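Local structure of ADP compounds hydrolase nudE (Escherichia coli, 1VHZ) at residues A[56-68]-A[147-160]. The protein hydrolyses ADP-ribose, NADH and the diadenosine compounds Ap2A and Ap3A as a magnesium-dependent Nudix homodimer. Residues are numbered along the deposited sequence; the frame is centred on the assembly and turned at random.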
loop_
_atom_site.group_PDB
_atom_site.type_symbol
_atom_site.label_atom_id
_atom_site.label_comp_id
_atom_site.label_asym_id
_atom_site.label_seq_id
_atom_site.Cartn_x
_atom_site.Cartn_y
_atom_site.Cartn_z
ATOM N N PRO A 56 11.192 -14.611 4.264
ATOM C CA PRO A 56 12.092 -15.706 4.540
ATOM C C PRO A 56 12.807 -16.198 3.291
ATOM O O PRO A 56 12.220 -16.336 2.215
ATOM C CB PRO A 56 11.216 -16.806 5.108
ATOM C CG PRO A 56 9.825 -16.283 5.121
ATOM C CD PRO A 56 9.790 -15.111 4.178
ATOM N N ILE A 57 14.109 -16.387 3.421
ATOM C CA ILE A 57 14.960 -16.898 2.351
ATOM C C ILE A 57 15.647 -18.172 2.853
ATOM O O ILE A 57 16.236 -18.113 3.946
ATOM C CB ILE A 57 16.064 -15.890 1.968
ATOM C CG1 ILE A 57 15.450 -14.585 1.482
ATOM C CG2 ILE A 57 17.007 -16.500 0.931
ATOM C CD1 ILE A 57 16.374 -13.441 1.212
ATOM N N VAL A 58 15.484 -19.285 2.170
ATOM C CA VAL A 58 16.124 -20.547 2.523
ATOM C C VAL A 58 16.568 -21.252 1.238
ATOM O O VAL A 58 15.855 -21.230 0.240
ATOM C CB VAL A 58 15.282 -21.465 3.398
ATOM C CG1 VAL A 58 13.853 -21.569 2.909
ATOM C CG2 VAL A 58 15.881 -22.887 3.480
ATOM N N ASP A 59 17.811 -21.729 1.190
ATOM C CA ASP A 59 18.338 -22.420 0.017
ATOM C C ASP A 59 18.014 -21.697 -1.284
ATOM O O ASP A 59 17.406 -22.241 -2.220
ATOM C CB ASP A 59 17.793 -23.856 -0.049
ATOM C CG ASP A 59 18.182 -24.699 1.150
ATOM O OD1 ASP A 59 19.322 -24.565 1.646
ATOM O OD2 ASP A 59 17.343 -25.516 1.605
ATOM N N ASP A 60 18.378 -20.430 -1.373
ATOM C CA ASP A 60 18.161 -19.603 -2.533
ATOM C C ASP A 60 16.735 -19.473 -3.022
ATOM O O ASP A 60 16.481 -19.208 -4.203
ATOM C CB ASP A 60 19.090 -20.084 -3.676
ATOM C CG ASP A 60 20.469 -19.466 -3.417
ATOM O OD1 ASP A 60 21.251 -20.123 -2.701
ATOM O OD2 ASP A 60 20.699 -18.336 -3.892
ATOM N N HIS A 61 15.754 -19.645 -2.145
ATOM C CA HIS A 61 14.366 -19.502 -2.486
ATOM C C HIS A 61 13.689 -18.582 -1.445
ATOM O O HIS A 61 14.097 -18.468 -0.302
ATOM C CB HIS A 61 13.577 -20.823 -2.501
ATOM C CG HIS A 61 13.874 -21.711 -3.675
ATOM N ND1 HIS A 61 15.105 -22.315 -3.858
ATOM C CD2 HIS A 61 13.110 -22.101 -4.727
ATOM C CE1 HIS A 61 15.088 -23.017 -4.978
ATOM N NE2 HIS A 61 13.881 -22.919 -5.512
ATOM N N LEU A 62 12.685 -17.882 -1.928
ATOM C CA LEU A 62 11.830 -17.065 -1.079
ATOM C C LEU A 62 10.765 -18.058 -0.555
ATOM O O LEU A 62 10.513 -19.041 -1.272
ATOM C CB LEU A 62 11.077 -16.064 -1.943
ATOM C CG LEU A 62 11.427 -14.601 -1.963
ATOM C CD1 LEU A 62 12.805 -14.288 -1.442
ATOM C CD2 LEU A 62 11.221 -14.024 -3.358
ATOM N N ILE A 63 10.216 -17.844 0.604
ATOM C CA ILE A 63 9.141 -18.688 1.103
ATOM C C ILE A 63 7.875 -17.793 1.081
ATOM O O ILE A 63 7.841 -16.832 1.845
ATOM C CB ILE A 63 9.267 -19.221 2.532
ATOM C CG1 ILE A 63 10.537 -20.037 2.757
ATOM C CG2 ILE A 63 8.031 -20.078 2.836
ATOM C CD1 ILE A 63 10.700 -21.215 1.824
ATOM N N LEU A 64 6.939 -18.082 0.202
ATOM C CA LEU A 64 5.718 -17.277 0.111
ATOM C C LEU A 64 4.575 -18.095 0.709
ATOM O O LEU A 64 4.752 -19.304 0.844
ATOM C CB LEU A 64 5.328 -17.040 -1.346
ATOM C CG LEU A 64 6.216 -16.232 -2.282
ATOM C CD1 LEU A 64 6.373 -14.804 -1.798
ATOM C CD2 LEU A 64 7.573 -16.867 -2.495
ATOM N N ILE A 65 3.447 -17.452 0.999
ATOM C CA ILE A 65 2.296 -18.165 1.499
ATOM C C ILE A 65 1.033 -17.769 0.717
ATOM O O ILE A 65 0.992 -16.717 0.094
ATOM C CB ILE A 65 2.022 -17.956 2.998
ATOM C CG1 ILE A 65 2.004 -16.455 3.314
ATOM C CG2 ILE A 65 3.058 -18.668 3.863
ATOM C CD1 ILE A 65 1.258 -16.103 4.568
ATOM N N ARG A 66 0.036 -18.649 0.723
ATOM C CA ARG A 66 -1.246 -18.405 0.079
ATOM C C ARG A 66 -2.231 -18.145 1.225
ATOM O O ARG A 66 -2.248 -18.892 2.198
ATOM C CB ARG A 66 -1.667 -19.539 -0.839
ATOM C CG ARG A 66 -0.696 -19.750 -1.999
ATOM C CD ARG A 66 -1.133 -20.883 -2.926
ATOM N NE ARG A 66 -0.200 -21.000 -4.047
ATOM C CZ ARG A 66 -0.103 -20.218 -5.106
ATOM N NH1 ARG A 66 0.838 -20.470 -6.028
ATOM N NH2 ARG A 66 -0.921 -19.174 -5.290
ATOM N N GLU A 67 -2.979 -17.052 1.154
ATOM C CA GLU A 67 -3.868 -16.684 2.253
ATOM C C GLU A 67 -5.140 -16.034 1.755
ATOM O O GLU A 67 -5.130 -15.145 0.889
ATOM C CB GLU A 67 -3.079 -15.693 3.160
ATOM C CG GLU A 67 -3.827 -15.279 4.411
ATOM C CD GLU A 67 -2.914 -14.724 5.498
ATOM O OE1 GLU A 67 -3.247 -14.847 6.697
ATOM O OE2 GLU A 67 -1.847 -14.168 5.168
ATOM N N TYR A 68 -6.267 -16.475 2.327
ATOM C CA TYR A 68 -7.542 -15.936 1.898
ATOM C C TYR A 68 -7.687 -14.468 2.297
ATOM O O TYR A 68 -7.287 -14.057 3.376
ATOM C CB TYR A 68 -8.703 -16.775 2.420
ATOM C CG TYR A 68 -10.065 -16.299 1.976
ATOM C CD1 TYR A 68 -10.864 -15.552 2.837
ATOM C CD2 TYR A 68 -10.548 -16.565 0.702
ATOM C CE1 TYR A 68 -12.105 -15.107 2.443
ATOM C CE2 TYR A 68 -11.802 -16.141 0.304
ATOM C CZ TYR A 68 -12.577 -15.414 1.182
ATOM O OH TYR A 68 -13.819 -14.970 0.791
ATOM N N LEU A 147 -1.794 -22.276 5.912
ATOM C CA LEU A 147 -1.298 -21.393 4.861
ATOM C C LEU A 147 -0.316 -22.141 3.972
ATOM O O LEU A 147 0.812 -22.426 4.388
ATOM C CB LEU A 147 -0.618 -20.183 5.528
ATOM C CG LEU A 147 -1.510 -19.458 6.544
ATOM C CD1 LEU A 147 -0.717 -18.508 7.425
ATOM C CD2 LEU A 147 -2.639 -18.724 5.825
ATOM N N PRO A 148 -0.738 -22.536 2.788
ATOM C CA PRO A 148 0.133 -23.279 1.882
ATOM C C PRO A 148 1.365 -22.437 1.573
ATOM O O PRO A 148 1.243 -21.222 1.403
ATOM C CB PRO A 148 -0.709 -23.554 0.650
ATOM C CG PRO A 148 -2.113 -23.311 1.053
ATOM C CD PRO A 148 -2.063 -22.303 2.194
ATOM N N GLN A 149 2.526 -23.066 1.595
ATOM C CA GLN A 149 3.799 -22.446 1.329
ATOM C C GLN A 149 4.219 -22.624 -0.121
ATOM O O GLN A 149 3.869 -23.606 -0.782
ATOM C CB GLN A 149 4.891 -23.054 2.244
ATOM C CG GLN A 149 4.746 -22.599 3.679
ATOM C CD GLN A 149 5.667 -23.282 4.653
ATOM O OE1 GLN A 149 6.846 -23.459 4.372
ATOM N NE2 GLN A 149 5.135 -23.643 5.826
ATOM N N VAL A 150 4.875 -21.603 -0.665
ATOM C CA VAL A 150 5.369 -21.646 -2.038
ATOM C C VAL A 150 6.848 -21.233 -2.063
ATOM O O VAL A 150 7.196 -20.132 -1.603
ATOM C CB VAL A 150 4.591 -20.746 -3.000
ATOM C CG1 VAL A 150 5.156 -20.873 -4.427
ATOM C CG2 VAL A 150 3.105 -21.070 -3.027
ATOM N N ARG A 151 7.708 -22.124 -2.516
ATOM C CA ARG A 151 9.135 -21.829 -2.632
ATOM C C ARG A 151 9.370 -21.167 -3.997
ATOM O O ARG A 151 8.932 -21.699 -5.017
ATOM C CB ARG A 151 9.968 -23.105 -2.467
ATOM C CG ARG A 151 10.187 -23.397 -0.979
ATOM C CD ARG A 151 10.531 -24.860 -0.734
ATOM N NE ARG A 151 11.481 -24.976 0.374
ATOM C CZ ARG A 151 11.236 -24.679 1.642
ATOM N NH1 ARG A 151 10.046 -24.235 2.032
ATOM N NH2 ARG A 151 12.204 -24.822 2.537
ATOM N N TRP A 152 9.954 -19.987 -3.991
ATOM C CA TRP A 152 10.185 -19.214 -5.201
ATOM C C TRP A 152 11.652 -18.821 -5.309
ATOM O O TRP A 152 12.176 -18.150 -4.421
ATOM C CB TRP A 152 9.309 -17.948 -5.151
ATOM C CG TRP A 152 9.086 -17.357 -6.510
ATOM C CD1 TRP A 152 9.967 -16.615 -7.255
ATOM C CD2 TRP A 152 7.875 -17.449 -7.270
ATOM N NE1 TRP A 152 9.381 -16.244 -8.443
ATOM C CE2 TRP A 152 8.090 -16.742 -8.469
ATOM C CE3 TRP A 152 6.635 -18.055 -7.043
ATOM C CZ2 TRP A 152 7.102 -16.642 -9.452
ATOM C CZ3 TRP A 152 5.642 -17.962 -8.016
ATOM C CH2 TRP A 152 5.905 -17.254 -9.215
ATOM N N PRO A 153 12.297 -19.244 -6.388
ATOM C CA PRO A 153 13.705 -18.995 -6.574
ATOM C C PRO A 153 14.046 -17.521 -6.652
ATOM O O PRO A 153 13.424 -16.774 -7.403
ATOM C CB PRO A 153 14.075 -19.725 -7.847
ATOM C CG PRO A 153 12.858 -20.355 -8.385
ATOM C CD PRO A 153 11.706 -20.056 -7.472
ATOM N N LEU A 154 15.108 -17.134 -5.943
ATOM C CA LEU A 154 15.576 -15.756 -5.938
ATOM C C LEU A 154 15.946 -15.297 -7.340
ATOM O O LEU A 154 15.678 -14.160 -7.737
ATOM C CB LEU A 154 16.856 -15.627 -5.077
ATOM C CG LEU A 154 16.677 -15.702 -3.563
ATOM C CD1 LEU A 154 18.013 -15.440 -2.861
ATOM C CD2 LEU A 154 15.629 -14.715 -3.090
ATOM N N ALA A 155 16.578 -16.201 -8.085
ATOM C CA ALA A 155 17.015 -15.952 -9.445
ATOM C C ALA A 155 15.866 -15.564 -10.360
ATOM O O ALA A 155 16.103 -14.908 -11.379
ATOM C CB ALA A 155 17.775 -17.173 -9.997
ATOM N N HIS A 156 14.627 -15.894 -10.026
ATOM C CA HIS A 156 13.459 -15.529 -10.814
ATOM C C HIS A 156 12.437 -14.774 -9.975
ATOM O O HIS A 156 11.245 -14.705 -10.310
ATOM C CB HIS A 156 12.800 -16.798 -11.416
ATOM C CG HIS A 156 13.769 -17.459 -12.365
ATOM N ND1 HIS A 156 14.056 -16.901 -13.595
ATOM C CD2 HIS A 156 14.564 -18.545 -12.227
ATOM C CE1 HIS A 156 14.967 -17.648 -14.194
ATOM N NE2 HIS A 156 15.289 -18.653 -13.394
ATOM N N MET A 157 12.894 -14.120 -8.921
ATOM C CA MET A 157 12.083 -13.348 -8.002
ATOM C C MET A 157 11.109 -12.383 -8.714
ATOM O O MET A 157 10.004 -12.186 -8.246
ATOM C CB MET A 157 12.925 -12.367 -7.197
ATOM C CG MET A 157 13.743 -12.671 -6.024
ATOM S SD MET A 157 14.834 -11.246 -5.693
ATOM C CE MET A 157 13.833 -10.446 -4.425
ATOM N N MET A 158 11.650 -11.607 -9.662
ATOM C CA MET A 158 10.874 -10.642 -10.407
ATOM C C MET A 158 9.742 -11.268 -11.181
ATOM O O MET A 158 8.782 -10.539 -11.487
ATOM C CB MET A 158 11.764 -9.733 -11.279
ATOM C CG MET A 158 12.821 -8.967 -10.468
ATOM S SD MET A 158 12.314 -8.503 -8.785
ATOM C CE MET A 158 11.238 -7.130 -9.111
ATOM N N ASP A 159 9.716 -12.582 -11.452
ATOM C CA ASP A 159 8.564 -13.163 -12.154
ATOM C C ASP A 159 7.295 -13.035 -11.308
ATOM O O ASP A 159 6.175 -13.154 -11.846
ATOM C CB ASP A 159 8.765 -14.628 -12.496
ATOM C CG ASP A 159 9.958 -14.965 -13.348
ATOM O OD1 ASP A 159 10.553 -14.051 -13.950
ATOM O OD2 ASP A 159 10.329 -16.160 -13.412
ATOM N N LEU A 160 7.393 -12.814 -9.992
ATOM C CA LEU A 160 6.206 -12.684 -9.150
ATOM C C LEU A 160 5.282 -11.554 -9.596
ATOM O O LEU A 160 4.069 -11.581 -9.353
ATOM C CB LEU A 160 6.592 -12.482 -7.678
ATOM C CG LEU A 160 6.997 -13.761 -6.912
ATOM C CD1 LEU A 160 7.781 -13.403 -5.667
ATOM C CD2 LEU A 160 5.762 -14.596 -6.573
HETATM O O HOH W 1 17.569 -18.784 -7.000
#
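His61 and Pro153 begin an antiparallel ladder in the mixed sheet of the Nudix fold, in which 149-153 runs beside 61-68. Pro153, lacking an N-H, suits this non-hydrogen-bonded pair, and its CA makes a CH-pi contact over one face of the His61 imidazole, 4.0 Å from the ring centroid and offset toward the rim. Leu62 pairs with Trp152 and Leu64 with Val150 through two backbone hydrogen bonds each; Leu62 N reaches Trp152 O at 2.6 Å.

Leu62 and Leu64 share a face where branched apolar side chains fill the buried layer between the sheet and the 3-10 segment 154-160: CD2 of Leu62 touches CG of Met157 at 3.9 Å. Leu64 CD2 lies 3.4 Å from Trp152 CB. Trp152 has CG anti to its backbone N (chi1 -159°), which carries the indole away from 61-68, under Leu160 CD2.

On the other face, Ile63 CD1 lies over the Arg151 guanidinium, displaced toward NH1. Farther along, Ile65 packs against helix 90-102, touching Glu101, a probable metal ligand.

An alanine at His61 would probably leave Pro153 CA without the ring beneath it and the type I' turn Val58-His61 without its side-chain tie: the in-plane bond from ND1 of His61 to Asp59 O, 2.8 Å.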